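Local atomic coordinates of Cg10997-pa (Drosophila melanogaster, PDB entry 2YV7), a protein that may insert into membranes from a soluble, GST-like state to form chloride channels whose activity depends on pH, and may play a role in ethanol sensitivity. Residues V20-G34 with K57-Q69. Residues are numbered along the deposited sequence; the frame is centred on the assembly and turned at random.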
loop_
_atom_site.group_PDB
_atom_site.type_symbol
_atom_site.label_atom_id
_atom_site.label_comp_id
_atom_site.label_asym_id
_atom_site.label_seq_id
_atom_site.Cartn_x
_atom_site.Cartn_y
_atom_site.Cartn_z
ATOM N N VAL A 20 4.817 23.421 -10.862
ATOM C CA VAL A 20 5.435 22.265 -10.170
ATOM C C VAL A 20 5.371 21.113 -11.144
ATOM O O VAL A 20 4.520 21.128 -12.026
ATOM C CB VAL A 20 4.755 21.854 -8.835
ATOM C CG1 VAL A 20 5.041 22.914 -7.747
ATOM C CG2 VAL A 20 3.236 21.536 -9.040
ATOM N N PRO A 21 6.284 20.143 -11.022
ATOM C CA PRO A 21 6.304 18.976 -11.915
ATOM C C PRO A 21 5.034 18.124 -11.860
ATOM O O PRO A 21 4.452 17.915 -10.785
ATOM C CB PRO A 21 7.453 18.142 -11.372
ATOM C CG PRO A 21 8.287 19.078 -10.620
ATOM C CD PRO A 21 7.381 20.097 -10.047
ATOM N N GLU A 22 4.596 17.638 -13.011
ATOM C CA GLU A 22 3.523 16.654 -13.003
ATOM C C GLU A 22 4.120 15.258 -13.048
ATOM O O GLU A 22 4.821 14.904 -13.991
ATOM C CB GLU A 22 2.537 16.866 -14.157
ATOM C CG GLU A 22 1.971 15.561 -14.713
ATOM C CD GLU A 22 0.536 15.668 -15.158
ATOM O OE1 GLU A 22 -0.297 16.195 -14.375
ATOM O OE2 GLU A 22 0.241 15.192 -16.279
ATOM N N ILE A 23 3.841 14.457 -12.021
ATOM C CA ILE A 23 4.255 13.055 -12.062
ATOM C C ILE A 23 3.068 12.205 -12.439
ATOM O O ILE A 23 1.969 12.435 -11.931
ATOM C CB ILE A 23 4.861 12.602 -10.691
ATOM C CG1 ILE A 23 5.894 13.623 -10.200
ATOM C CG2 ILE A 23 5.519 11.220 -10.786
ATOM C CD1 ILE A 23 7.169 13.702 -11.048
ATOM N N GLU A 24 3.300 11.232 -13.333
ATOM C CA GLU A 24 2.276 10.276 -13.745
ATOM C C GLU A 24 2.620 8.900 -13.185
ATOM O O GLU A 24 3.728 8.413 -13.377
ATOM C CB GLU A 24 2.142 10.184 -15.266
ATOM C CG GLU A 24 1.075 9.155 -15.689
ATOM C CD GLU A 24 0.798 9.082 -17.214
ATOM O OE1 GLU A 24 1.599 9.594 -18.037
ATOM O OE2 GLU A 24 -0.225 8.469 -17.585
ATOM N N LEU A 25 1.683 8.297 -12.447
ATOM C CA LEU A 25 1.871 6.933 -11.975
ATOM C C LEU A 25 0.910 6.000 -12.725
ATOM O O LEU A 25 -0.296 6.161 -12.654
ATOM C CB LEU A 25 1.659 6.816 -10.447
ATOM C CG LEU A 25 1.943 5.407 -9.908
ATOM C CD1 LEU A 25 3.412 5.023 -10.046
ATOM C CD2 LEU A 25 1.474 5.394 -8.422
ATOM N N ILE A 26 1.474 5.058 -13.465
ATOM C CA ILE A 26 0.628 4.045 -14.091
ATOM C C ILE A 26 0.414 2.888 -13.128
ATOM O O ILE A 26 1.384 2.313 -12.627
ATOM C CB ILE A 26 1.219 3.517 -15.398
ATOM C CG1 ILE A 26 1.413 4.705 -16.387
ATOM C CG2 ILE A 26 0.313 2.487 -15.985
ATOM C CD1 ILE A 26 1.768 4.292 -17.836
ATOM N N ILE A 27 -0.852 2.510 -12.921
ATOM C CA ILE A 27 -1.193 1.386 -12.008
ATOM C C ILE A 27 -2.064 0.304 -12.681
ATOM O O ILE A 27 -2.726 0.573 -13.657
ATOM C CB ILE A 27 -1.823 1.910 -10.649
ATOM C CG1 ILE A 27 -3.253 2.405 -10.850
ATOM C CG2 ILE A 27 -0.883 2.884 -9.970
ATOM C CD1 ILE A 27 -3.997 2.904 -9.556
ATOM N N LYS A 28 -2.061 -0.910 -12.133
ATOM C CA LYS A 28 -2.828 -2.044 -12.649
ATOM C C LYS A 28 -4.271 -1.852 -12.227
ATOM O O LYS A 28 -4.539 -1.459 -11.070
ATOM C CB LYS A 28 -2.342 -3.345 -12.028
ATOM C CG LYS A 28 -0.962 -3.830 -12.508
ATOM C CD LYS A 28 -0.439 -4.998 -11.655
ATOM C CE LYS A 28 0.490 -5.939 -12.479
ATOM N NZ LYS A 28 1.109 -7.066 -11.690
ATOM N N ALA A 29 -5.182 -2.080 -13.176
ATOM C CA ALA A 29 -6.609 -2.021 -12.950
ATOM C C ALA A 29 -7.086 -3.289 -12.288
ATOM O O ALA A 29 -6.498 -4.365 -12.450
ATOM C CB ALA A 29 -7.375 -1.882 -14.264
ATOM N N SER A 30 -8.183 -3.120 -11.577
ATOM C CA SER A 30 -9.029 -4.197 -11.136
ATOM C C SER A 30 -9.246 -5.198 -12.260
ATOM O O SER A 30 -9.514 -4.842 -13.396
ATOM C CB SER A 30 -10.376 -3.610 -10.727
ATOM O OG SER A 30 -11.373 -4.603 -10.576
ATOM N N THR A 31 -9.175 -6.441 -11.858
ATOM C CA THR A 31 -9.372 -7.610 -12.652
ATOM C C THR A 31 -10.854 -7.975 -12.686
ATOM O O THR A 31 -11.239 -8.914 -13.351
ATOM C CB THR A 31 -8.577 -8.737 -11.998
ATOM O OG1 THR A 31 -8.685 -8.611 -10.557
ATOM C CG2 THR A 31 -7.088 -8.628 -12.412
ATOM N N ILE A 32 -11.683 -7.220 -11.979
ATOM C CA ILE A 32 -13.141 -7.390 -12.072
ATOM C C ILE A 32 -13.738 -6.488 -13.143
ATOM O O ILE A 32 -14.486 -6.966 -14.004
ATOM C CB ILE A 32 -13.851 -7.135 -10.734
ATOM C CG1 ILE A 32 -13.473 -8.224 -9.720
ATOM C CG2 ILE A 32 -15.407 -7.098 -10.902
ATOM C CD1 ILE A 32 -13.756 -7.835 -8.284
ATOM N N ASP A 33 -13.439 -5.197 -13.111
ATOM C CA ASP A 33 -14.064 -4.308 -14.086
ATOM C C ASP A 33 -13.111 -3.610 -15.067
ATOM O O ASP A 33 -13.550 -2.924 -15.981
ATOM C CB ASP A 33 -14.952 -3.292 -13.381
ATOM C CG ASP A 33 -14.181 -2.081 -12.890
ATOM O OD1 ASP A 33 -12.907 -2.126 -12.856
ATOM O OD2 ASP A 33 -14.876 -1.080 -12.580
ATOM N N GLY A 34 -11.819 -3.756 -14.846
ATOM C CA GLY A 34 -10.833 -3.135 -15.701
ATOM C C GLY A 34 -10.713 -1.626 -15.604
ATOM O O GLY A 34 -9.956 -1.028 -16.357
ATOM N N LYS A 57 2.499 19.847 -2.091
ATOM C CA LYS A 57 2.551 20.702 -3.279
ATOM C C LYS A 57 3.937 20.825 -3.946
ATOM O O LYS A 57 4.243 21.841 -4.601
ATOM C CB LYS A 57 1.882 22.072 -3.016
ATOM C CG LYS A 57 0.428 21.962 -2.522
ATOM C CD LYS A 57 -0.406 23.140 -2.977
ATOM C CE LYS A 57 -1.750 23.239 -2.223
ATOM N NZ LYS A 57 -2.338 24.634 -2.279
ATOM N N THR A 58 4.776 19.794 -3.810
ATOM C CA THR A 58 6.033 19.799 -4.574
ATOM C C THR A 58 5.825 19.291 -5.995
ATOM O O THR A 58 6.640 19.561 -6.890
ATOM C CB THR A 58 7.175 19.005 -3.917
ATOM O OG1 THR A 58 6.783 17.630 -3.744
ATOM C CG2 THR A 58 7.604 19.649 -2.576
ATOM N N ILE A 59 4.721 18.575 -6.195
ATOM C CA ILE A 59 4.427 17.939 -7.490
ATOM C C ILE A 59 2.929 17.936 -7.731
ATOM O O ILE A 59 2.135 18.303 -6.861
ATOM C CB ILE A 59 4.922 16.435 -7.583
ATOM C CG1 ILE A 59 4.236 15.575 -6.514
ATOM C CG2 ILE A 59 6.457 16.293 -7.528
ATOM C CD1 ILE A 59 4.375 14.077 -6.775
ATOM N N SER A 60 2.586 17.484 -8.932
ATOM C CA SER A 60 1.249 17.243 -9.397
ATOM C C SER A 60 1.204 15.736 -9.651
ATOM O O SER A 60 2.133 15.150 -10.212
ATOM C CB SER A 60 1.071 17.992 -10.724
ATOM O OG SER A 60 -0.240 17.971 -11.189
ATOM N N LEU A 61 0.138 15.092 -9.197
ATOM C CA LEU A 61 0.029 13.656 -9.371
ATOM C C LEU A 61 -1.114 13.340 -10.320
ATOM O O LEU A 61 -2.240 13.751 -10.077
ATOM C CB LEU A 61 -0.223 12.956 -8.013
ATOM C CG LEU A 61 -0.275 11.419 -8.091
ATOM C CD1 LEU A 61 0.971 10.747 -8.731
ATOM C CD2 LEU A 61 -0.627 10.791 -6.699
ATOM N N LYS A 62 -0.801 12.545 -11.333
ATOM C CA LYS A 62 -1.738 11.959 -12.275
ATOM C C LYS A 62 -1.600 10.456 -12.190
ATOM O O LYS A 62 -0.510 9.908 -12.387
ATOM C CB LYS A 62 -1.407 12.438 -13.699
ATOM C CG LYS A 62 -2.098 11.753 -14.871
ATOM C CD LYS A 62 -1.553 12.351 -16.234
ATOM C CE LYS A 62 -2.163 11.707 -17.494
ATOM N NZ LYS A 62 -1.340 11.954 -18.756
ATOM N N VAL A 63 -2.715 9.801 -11.872
ATOM C CA VAL A 63 -2.771 8.345 -11.778
ATOM C C VAL A 63 -3.548 7.742 -12.957
ATOM O O VAL A 63 -4.723 8.069 -13.164
ATOM C CB VAL A 63 -3.344 7.913 -10.410
ATOM C CG1 VAL A 63 -3.496 6.389 -10.322
ATOM C CG2 VAL A 63 -2.437 8.412 -9.286
ATOM N N THR A 64 -2.859 6.890 -13.722
ATOM C CA THR A 64 -3.377 6.226 -14.915
ATOM C C THR A 64 -3.560 4.741 -14.623
ATOM O O THR A 64 -2.618 4.045 -14.277
ATOM C CB THR A 64 -2.407 6.344 -16.101
ATOM O OG1 THR A 64 -2.110 7.735 -16.342
ATOM C CG2 THR A 64 -2.999 5.731 -17.345
ATOM N N THR A 65 -4.782 4.256 -14.799
ATOM C CA THR A 65 -5.090 2.854 -14.570
ATOM C C THR A 65 -5.074 2.075 -15.901
ATOM O O THR A 65 -5.730 2.479 -16.865
ATOM C CB THR A 65 -6.457 2.759 -13.856
ATOM O OG1 THR A 65 -6.461 3.659 -12.740
ATOM C CG2 THR A 65 -6.675 1.428 -13.328
ATOM N N VAL A 66 -4.321 0.991 -15.970
ATOM C CA VAL A 66 -4.315 0.138 -17.172
ATOM C C VAL A 66 -4.824 -1.288 -16.895
ATOM O O VAL A 66 -4.421 -1.969 -15.939
ATOM C CB VAL A 66 -2.916 0.076 -17.880
ATOM C CG1 VAL A 66 -1.827 -0.050 -16.877
ATOM C CG2 VAL A 66 -2.818 -1.114 -18.846
ATOM N N ASP A 67 -5.704 -1.742 -17.774
ATOM C CA ASP A 67 -6.206 -3.111 -17.689
ATOM C C ASP A 67 -5.174 -3.925 -18.402
ATOM O O ASP A 67 -4.982 -3.770 -19.611
ATOM C CB ASP A 67 -7.562 -3.225 -18.385
ATOM C CG ASP A 67 -8.184 -4.612 -18.270
ATOM O OD1 ASP A 67 -7.547 -5.558 -17.717
ATOM O OD2 ASP A 67 -9.334 -4.737 -18.741
ATOM N N MET A 68 -4.504 -4.782 -17.651
ATOM C CA MET A 68 -3.357 -5.515 -18.171
ATOM C C MET A 68 -3.691 -6.615 -19.170
ATOM O O MET A 68 -2.806 -7.101 -19.886
ATOM C CB MET A 68 -2.477 -6.018 -17.031
ATOM C CG MET A 68 -1.593 -4.909 -16.449
ATOM S SD MET A 68 -0.510 -4.111 -17.667
ATOM C CE MET A 68 0.802 -5.351 -17.755
ATOM N N GLN A 69 -4.976 -7.022 -19.214
ATOM C CA GLN A 69 -5.369 -7.955 -20.270
ATOM C C GLN A 69 -6.106 -7.298 -21.459
ATOM O O GLN A 69 -6.453 -7.964 -22.438
ATOM C CB GLN A 69 -6.069 -9.205 -19.706
ATOM C CG GLN A 69 -6.031 -9.277 -18.161
ATOM C CD GLN A 69 -6.784 -10.502 -17.594
ATOM O OE1 GLN A 69 -7.361 -11.301 -18.346
ATOM N NE2 GLN A 69 -6.774 -10.646 -16.265
#
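Strands 22-28 and 60-66 pair in parallel at one margin of the N-terminal domain's mixed four-stranded sheet, 60-66 being outermost and 22-28 bonded on its other side to strand 86-89. Their axes approach to 4.6 Å at 24°, and eight backbone hydrogen bonds follow one another, the first accepted by Pro21 O, the last donated by Ala29 N. Val66 N to Ile27 O, 2.8 Å, is nearly straight at 171°, whereas Ala29 N reaches Val66 O from above the carbonyl plane, consistent with its place where both strands end. With helix 41-55 as the connection, this is the beta-alpha-beta unit of a thioredoxin-like domain, a domain thought to change conformation for membrane insertion. On the helix side apolar branches meet: Ile23 CG1 touches Ile59 CD1 at 3.8 Å, and Ile27 CD1 reaches Val63 CG1 at 3.6 Å. Ile27 CG1 sits between the backbone N and carbonyl carbon (chi1 74°), and the extended second torsion carries CD1 obliquely across to that methyl, while Cys43 touches the same side chain. Cut back to an alanine, it would lose CG1, CG2 and CD1, probably opening a gap beside Val63 and Cys43. On the other face, Glu24's extended chain brings OE2 2.4 Å from Thr64 OG1, a donated bond of doubtful length, while Lys62, alongside, makes a long salt bridge from NZ to Glu24 OE1 at 3.8 Å. Further along, Ile26 CG2 presses tightly on Val66 CG1 at 3.4 Å.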